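Local coordinates for protein beta-galactosidase (Trichoderma reesei, PDB 3OG2) that probably hydrolyses terminal non-reducing beta-D-galactose residues in beta-D-galactosides, as a glycoside hydrolase of family 35 with a TIM-barrel domain, at residues E180-A185 with N215-G220; N192-Q197 with T227-V232; P211-D216 with P273-E278. One frame throughout, in Å; residues are numbered along the deposited sequence.

How the contacts relate
All three contacts lie inside the family 35 TIM-barrel region, and their segments interleave along the chain: 180-185, 192-197, 211-216 overlapping 215-220, 227-232, then 273-278. The loop between helix 193-205 and strand 236-239 takes part in each: it meets the loop after strand 172-177 in contact 1, the start of that helix in contact 2, and strand 275-280 in contact 3. Centres are about 12 to 16 Å apart. Contacts 1 and 3 share Asn215 and Asp216 and contain the galactose-binding residues Glu180 and Glu278. Contact 2 meets contact 1 where Tyr181 packs on Tyr195 and Met196, and contact 3 where Val232 packs on Leu212 and Asn214, the loop thus linking the helix start to the sugar site.

Contact 1 (E180-A185 with N215-G220); sequences EYSGAA and NDAFPG
Glu180 and Asn215 approach with their side chains crossing at about a right angle, the carboxylate and amide planes turned 37° apart. Backbone atom Glu180 N donates to Asn215 OD1 over 2.9 Å in a nearly straight bond, coming from above the amide carbonyl plane. Beyond CG the Glu180 chain is extended, and its CD rests 3.7 Å from Ala217 CB while OE1 receives a bond from Trp791 NE1. The pairing belongs to the family 35 TIM barrel, where loops following strand 172-177 and helix 193-205 meet beside the galactose site; Glu180 binds beta-D-galactose, and Asn215 ND2 donates to Asn179 of the same site. An alanine at Asn215 would probably leave Glu180 N without this acceptor and Asn179 OD1 without its amide donor.

Ser182 supplies the second grip. With OG beside its own backbone N (chi1 -62°), the hydroxyl accepts from Ala217 N over 2.7 Å and donates to the anti lone pair of Asp216 OD1 at the same 2.7 Å. Water 1 donates both to Asp216 OD1 and to Ser182 O, and the other carboxylate oxygen, Asp216 OD2, is held by Tyr235 OH and Thr222 N.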
# COMPACT_ATOMS: atom_id res chain seq x y z
N GLU A 180 8.35 -0.00 -14.65
CA GLU A 180 9.48 -0.95 -14.64
C GLU A 180 9.69 -1.57 -16.03
O GLU A 180 9.81 -2.80 -16.20
CB GLU A 180 9.35 -2.05 -13.57
CG GLU A 180 9.46 -1.45 -12.18
CD GLU A 180 9.70 -2.41 -11.07
OE1 GLU A 180 9.45 -3.62 -11.22
OE2 GLU A 180 10.12 -2.01 -9.92
N TYR A 181 9.78 -0.68 -17.01
CA TYR A 181 10.09 -1.12 -18.39
C TYR A 181 11.58 -1.35 -18.46
O TYR A 181 12.33 -0.41 -18.76
CB TYR A 181 9.55 -0.05 -19.38
CG TYR A 181 9.81 -0.51 -20.82
CD1 TYR A 181 9.04 -1.54 -21.39
CD2 TYR A 181 10.80 0.07 -21.60
CE1 TYR A 181 9.28 -1.95 -22.69
CE2 TYR A 181 11.03 -0.34 -22.89
CZ TYR A 181 10.27 -1.34 -23.42
OH TYR A 181 10.52 -1.75 -24.73
N SER A 182 12.01 -2.57 -18.09
CA SER A 182 13.40 -2.74 -17.68
C SER A 182 14.12 -3.93 -18.29
O SER A 182 15.36 -3.98 -18.21
CB SER A 182 13.44 -2.91 -16.15
OG SER A 182 12.91 -1.69 -15.59
N GLY A 183 13.42 -4.77 -18.99
CA GLY A 183 14.04 -5.82 -19.78
C GLY A 183 12.96 -6.58 -20.53
O GLY A 183 11.76 -6.32 -20.44
N ALA A 184 13.42 -7.53 -21.33
CA ALA A 184 12.45 -8.26 -22.16
C ALA A 184 12.91 -9.69 -22.37
O ALA A 184 14.03 -10.07 -22.05
CB ALA A 184 12.32 -7.56 -23.50
N ALA A 185 12.01 -10.50 -22.91
CA ALA A 185 12.30 -11.89 -23.22
C ALA A 185 13.34 -11.99 -24.34
O ALA A 185 13.59 -11.04 -25.09
CB ALA A 185 11.01 -12.57 -23.60
N ASN A 215 10.51 4.50 -13.74
CA ASN A 215 10.86 3.68 -12.60
C ASN A 215 11.49 2.39 -13.05
O ASN A 215 10.93 1.31 -12.93
CB ASN A 215 9.65 3.44 -11.68
CG ASN A 215 8.57 2.55 -12.23
OD1 ASN A 215 8.27 2.61 -13.44
ND2 ASN A 215 7.97 1.73 -11.38
N ASP A 216 12.69 2.49 -13.55
CA ASP A 216 13.46 1.32 -13.94
C ASP A 216 13.56 0.36 -12.77
O ASP A 216 13.78 0.80 -11.62
CB ASP A 216 14.81 1.80 -14.44
CG ASP A 216 15.51 0.98 -15.53
OD1 ASP A 216 15.02 -0.11 -15.88
OD2 ASP A 216 16.60 1.45 -15.97
N ALA A 217 13.40 -0.95 -13.00
CA ALA A 217 13.43 -1.90 -11.89
C ALA A 217 14.74 -1.93 -11.14
O ALA A 217 14.82 -2.30 -9.94
CB ALA A 217 13.06 -3.29 -12.37
N PHE A 218 15.80 -1.60 -11.86
CA PHE A 218 17.16 -1.54 -11.33
C PHE A 218 17.82 -0.42 -12.11
O PHE A 218 17.25 0.11 -13.08
CB PHE A 218 17.86 -2.90 -11.49
CG PHE A 218 18.10 -3.25 -12.95
CD1 PHE A 218 17.11 -3.84 -13.72
CD2 PHE A 218 19.31 -2.98 -13.56
CE1 PHE A 218 17.33 -4.15 -15.07
CE2 PHE A 218 19.55 -3.29 -14.90
CZ PHE A 218 18.54 -3.87 -15.65
N PRO A 219 19.03 0.01 -11.74
CA PRO A 219 19.68 1.10 -12.48
C PRO A 219 20.23 0.61 -13.82
O PRO A 219 21.43 0.42 -14.02
CB PRO A 219 20.78 1.59 -11.53
CG PRO A 219 20.51 0.94 -10.24
CD PRO A 219 19.79 -0.34 -10.53
N GLY A 220 19.36 0.33 -14.78
CA GLY A 220 19.73 -0.16 -16.09
C GLY A 220 19.85 0.96 -17.11
O GLY A 220 20.25 0.69 -18.26
O HOH W 1 16.59 -1.43 -17.71

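Contact 2 (N192-Q197 with T227-V232); sequences NKPYMQ and TGLGSV
Gln197 sets CG anti to its backbone N (chi1 -170°) and then bends at chi2 (64°), which folds CD back toward the 227-232 loop; Lys193 instead puts CG beside its own backbone N and stays extended from there to NZ. The two residues sit one turn apart at the start of helix 193-205, whose N-cap is Asn192, and they flank a type II beta turn from Gly228 to Ser231.

At one end Lys193 NZ donates to Thr227 O over 2.7 Å, in the carbonyl plane and on a lone pair. The aliphatic part of the same chain passes beside Leu229 O, with CB at 3.3 Å from that oxygen. At the other end Gly230 N gives its hydrogen to Gln197 OE1 at 2.8 Å, again on an in-plane lone pair, though the hydrogen bond is bent, 145° at the hydrogen. Gln197 NE2 is occupied by Asp201 within the helix, which fixes which way round the amide lies.

Between these polar ends Leu229 lies on the helix: CD1 reaches Gln197 CG at 3.7 Å, while the Leu229 side chain crosses that of Pro194 at about a right angle, CD2 meeting Pro194 CG at 4.1 Å. Gly230, third in the turn, has a positive phi; a beta carbon there would press on the preceding carbonyl O and also collide with Met196 CB. Met196 CE comes up to Gly230 O. Water 2 donates to both Gln197 OE1 and Ser231 O, and within the turn Gly228 O accepts twice, from Ser231 N at 3.0 Å and from Ser231 OG at 2.7 Å.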
# COMPACT_ATOMS: atom_id res chain seq x y z
N ASN A 192 12.58 -0.86 -26.57
CA ASN A 192 11.87 -0.56 -27.83
C ASN A 192 11.53 0.93 -27.81
O ASN A 192 10.54 1.35 -27.19
CB ASN A 192 10.67 -1.49 -27.93
CG ASN A 192 9.87 -1.29 -29.21
OD1 ASN A 192 9.91 -0.24 -29.85
ND2 ASN A 192 9.18 -2.34 -29.58
N LYS A 193 12.42 1.77 -28.37
CA LYS A 193 12.23 3.22 -28.24
C LYS A 193 10.96 3.74 -28.94
O LYS A 193 10.32 4.62 -28.36
CB LYS A 193 13.49 3.94 -28.65
CG LYS A 193 14.68 3.57 -27.76
CD LYS A 193 15.89 4.39 -28.05
CE LYS A 193 17.07 4.03 -27.14
NZ LYS A 193 18.29 4.86 -27.43
N PRO A 194 10.56 3.24 -30.10
CA PRO A 194 9.27 3.63 -30.63
C PRO A 194 8.14 3.30 -29.68
O PRO A 194 7.21 4.12 -29.53
CB PRO A 194 9.15 2.82 -31.96
CG PRO A 194 10.61 2.72 -32.38
CD PRO A 194 11.31 2.39 -31.08
N TYR A 195 8.16 2.15 -29.02
CA TYR A 195 7.14 1.81 -28.03
C TYR A 195 7.13 2.82 -26.90
O TYR A 195 6.09 3.41 -26.53
CB TYR A 195 7.35 0.38 -27.51
CG TYR A 195 6.48 0.12 -26.31
CD1 TYR A 195 5.11 0.03 -26.46
CD2 TYR A 195 7.03 -0.02 -25.03
CE1 TYR A 195 4.30 -0.20 -25.34
CE2 TYR A 195 6.23 -0.24 -23.93
CZ TYR A 195 4.86 -0.32 -24.10
OH TYR A 195 4.03 -0.56 -23.01
N MET A 196 8.32 3.08 -26.36
CA MET A 196 8.41 4.01 -25.22
C MET A 196 7.89 5.38 -25.58
O MET A 196 7.20 6.05 -24.81
CB MET A 196 9.86 4.09 -24.74
CG MET A 196 10.44 2.79 -24.21
SD MET A 196 12.27 2.76 -24.30
CE MET A 196 12.56 3.74 -22.87
N GLN A 197 8.27 5.86 -26.80
CA GLN A 197 7.80 7.18 -27.20
C GLN A 197 6.30 7.19 -27.45
O GLN A 197 5.68 8.23 -27.22
CB GLN A 197 8.55 7.64 -28.47
CG GLN A 197 8.24 9.11 -28.74
CD GLN A 197 8.74 10.01 -27.63
OE1 GLN A 197 9.85 9.91 -27.09
NE2 GLN A 197 7.86 10.94 -27.27
N THR A 227 19.08 9.28 -23.84
CA THR A 227 18.91 8.09 -24.64
C THR A 227 18.02 8.33 -25.86
O THR A 227 17.70 7.42 -26.62
CB THR A 227 18.30 6.93 -23.80
OG1 THR A 227 17.03 7.33 -23.30
CG2 THR A 227 19.21 6.54 -22.63
N GLY A 228 17.63 9.57 -26.13
CA GLY A 228 16.96 9.87 -27.36
C GLY A 228 15.47 9.56 -27.33
O GLY A 228 14.69 9.86 -26.40
N LEU A 229 15.05 8.86 -28.40
CA LEU A 229 13.64 8.54 -28.54
C LEU A 229 13.16 7.73 -27.35
O LEU A 229 13.81 6.78 -26.93
CB LEU A 229 13.53 7.70 -29.82
CG LEU A 229 12.13 7.41 -30.25
CD1 LEU A 229 11.37 8.67 -30.69
CD2 LEU A 229 12.19 6.43 -31.45
N GLY A 230 12.02 8.11 -26.77
CA GLY A 230 11.47 7.37 -25.64
C GLY A 230 11.97 7.76 -24.27
O GLY A 230 11.58 7.24 -23.28
N SER A 231 12.87 8.77 -24.21
CA SER A 231 13.40 9.22 -22.93
C SER A 231 12.41 10.07 -22.16
O SER A 231 11.67 10.89 -22.70
CB SER A 231 14.72 9.94 -23.16
OG SER A 231 14.61 11.09 -23.96
N VAL A 232 12.45 9.90 -20.84
CA VAL A 232 11.63 10.74 -19.94
C VAL A 232 12.44 11.92 -19.45
O VAL A 232 13.60 12.14 -19.82
CB VAL A 232 11.07 9.91 -18.78
CG1 VAL A 232 10.12 8.81 -19.30
CG2 VAL A 232 12.18 9.30 -17.93
O HOH W 2 11.27 11.50 -25.35

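Contact 3 (P211-D216 with P273-E278); sequences PLINND and PFSLVE
Ile213 and Val277 provide the apolar part of this buried contact, sliding past each other in opposite directions. Ile213 has CG1 anti to its backbone N (chi1 -171°), and from it CD1 extends to within 3.8 Å of Val277 CG2. The same CD1 touches both CB and OG of Ser275, two residues before Val277. Val277 divides its two methyls: CG2 also lies 3.4 Å from the backbone oxygen Asn214 O, while CG1 packs on Asn215 CB at 3.7 Å. Leu112 of strand 110-116 touches both Ile213 and Val277.

The polar part is sparser. Asn215 ND2 gives a weak bond to Glu278 OE2, 3.0 Å long but bent to 121°, with the amide and carboxylate planes 48° apart. Stronger partners hold the carboxylate: Arg114 makes a salt bridge to Glu278 OE2, which also hydrogen-bonds to a glycerol molecule, probably from the crystallisation liquor, and Tyr240 OH bonds to Glu278 OE1. Earlier in the segment Ser275 OG donates to Pro273 O over 2.8 Å from above the carbonyl plane, a bond within its own segment.

Strand 275-280 runs parallel between strands 236-239 and 318-321, and backbone bonds tie 211-216 to Tyr175 on one hand and to Ile234 and Gly236 on the other. The arrangement is that of side chains meeting inside a TIM barrel, apolar contacts next to the polar group that carries the galactose-binding Glu278.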
# COMPACT_ATOMS: atom_id res chain seq x y z
N PRO A 211 6.50 17.13 -15.40
CA PRO A 211 7.61 16.26 -15.82
C PRO A 211 7.20 14.78 -15.75
O PRO A 211 6.46 14.36 -14.87
CB PRO A 211 8.70 16.54 -14.80
CG PRO A 211 8.37 17.96 -14.32
CD PRO A 211 6.87 17.94 -14.21
N LEU A 212 7.84 14.06 -16.70
CA LEU A 212 7.67 12.59 -16.74
C LEU A 212 8.85 11.93 -16.05
O LEU A 212 10.01 12.28 -16.32
CB LEU A 212 7.63 12.08 -18.20
CG LEU A 212 6.52 12.68 -19.05
CD1 LEU A 212 6.68 12.20 -20.49
CD2 LEU A 212 5.18 12.35 -18.43
N ILE A 213 8.56 11.00 -15.17
CA ILE A 213 9.58 10.26 -14.42
C ILE A 213 9.31 8.80 -14.62
O ILE A 213 8.15 8.35 -14.66
CB ILE A 213 9.49 10.66 -12.95
CG1 ILE A 213 10.67 10.09 -12.12
CG2 ILE A 213 8.16 10.30 -12.29
CD1 ILE A 213 10.85 10.78 -10.76
N ASN A 214 10.38 8.02 -14.79
CA ASN A 214 10.16 6.58 -14.93
C ASN A 214 10.66 5.84 -13.68
O ASN A 214 11.11 6.43 -12.72
CB ASN A 214 10.81 6.01 -16.22
CG ASN A 214 12.32 6.08 -16.21
OD1 ASN A 214 12.98 6.78 -15.43
ND2 ASN A 214 12.87 5.42 -17.19
N ASN A 215 10.51 4.50 -13.74
CA ASN A 215 10.86 3.68 -12.60
C ASN A 215 11.49 2.39 -13.05
O ASN A 215 10.93 1.31 -12.93
CB ASN A 215 9.65 3.44 -11.68
CG ASN A 215 8.57 2.55 -12.23
OD1 ASN A 215 8.27 2.61 -13.44
ND2 ASN A 215 7.97 1.73 -11.38
N ASP A 216 12.69 2.49 -13.55
CA ASP A 216 13.46 1.32 -13.94
C ASP A 216 13.56 0.36 -12.77
O ASP A 216 13.78 0.80 -11.62
CB ASP A 216 14.81 1.80 -14.44
CG ASP A 216 15.51 0.98 -15.53
OD1 ASP A 216 15.02 -0.11 -15.88
OD2 ASP A 216 16.60 1.45 -15.97
N PRO A 273 17.51 14.78 -10.64
CA PRO A 273 17.66 14.39 -9.23
C PRO A 273 17.71 12.91 -9.02
O PRO A 273 16.97 12.17 -9.66
CB PRO A 273 16.36 14.97 -8.63
CG PRO A 273 15.91 16.05 -9.55
CD PRO A 273 16.28 15.54 -10.93
N PHE A 274 18.53 12.48 -8.08
CA PHE A 274 18.53 11.04 -7.74
C PHE A 274 17.17 10.66 -7.15
O PHE A 274 16.74 11.19 -6.13
CB PHE A 274 19.68 10.71 -6.81
CG PHE A 274 19.68 9.24 -6.38
CD1 PHE A 274 19.34 8.21 -7.23
CD2 PHE A 274 20.03 8.98 -5.04
CE1 PHE A 274 19.28 6.88 -6.73
CE2 PHE A 274 19.98 7.67 -4.58
CZ PHE A 274 19.61 6.63 -5.42
N SER A 275 16.49 9.75 -7.87
CA SER A 275 15.10 9.41 -7.60
C SER A 275 14.86 7.92 -7.44
O SER A 275 15.16 7.15 -8.34
CB SER A 275 14.25 9.89 -8.78
OG SER A 275 14.39 11.31 -8.98
N LEU A 276 14.33 7.55 -6.28
CA LEU A 276 13.93 6.19 -5.99
C LEU A 276 12.39 6.23 -6.02
O LEU A 276 11.74 6.63 -5.06
CB LEU A 276 14.43 5.69 -4.63
CG LEU A 276 15.96 5.52 -4.60
CD1 LEU A 276 16.41 5.23 -3.16
CD2 LEU A 276 16.39 4.41 -5.55
N VAL A 277 11.85 5.85 -7.16
CA VAL A 277 10.41 5.99 -7.38
C VAL A 277 9.65 4.91 -6.64
O VAL A 277 8.49 5.05 -6.28
CB VAL A 277 10.12 5.98 -8.91
CG1 VAL A 277 8.62 5.94 -9.21
CG2 VAL A 277 10.75 7.26 -9.44
N GLU A 278 10.28 3.75 -6.35
CA GLU A 278 9.73 2.78 -5.40
C GLU A 278 10.89 2.27 -4.57
O GLU A 278 11.84 1.68 -5.13
CB GLU A 278 9.10 1.53 -6.02
CG GLU A 278 7.96 1.89 -6.99
CD GLU A 278 7.54 0.64 -7.72
OE1 GLU A 278 7.83 -0.51 -7.30
OE2 GLU A 278 6.88 0.77 -8.78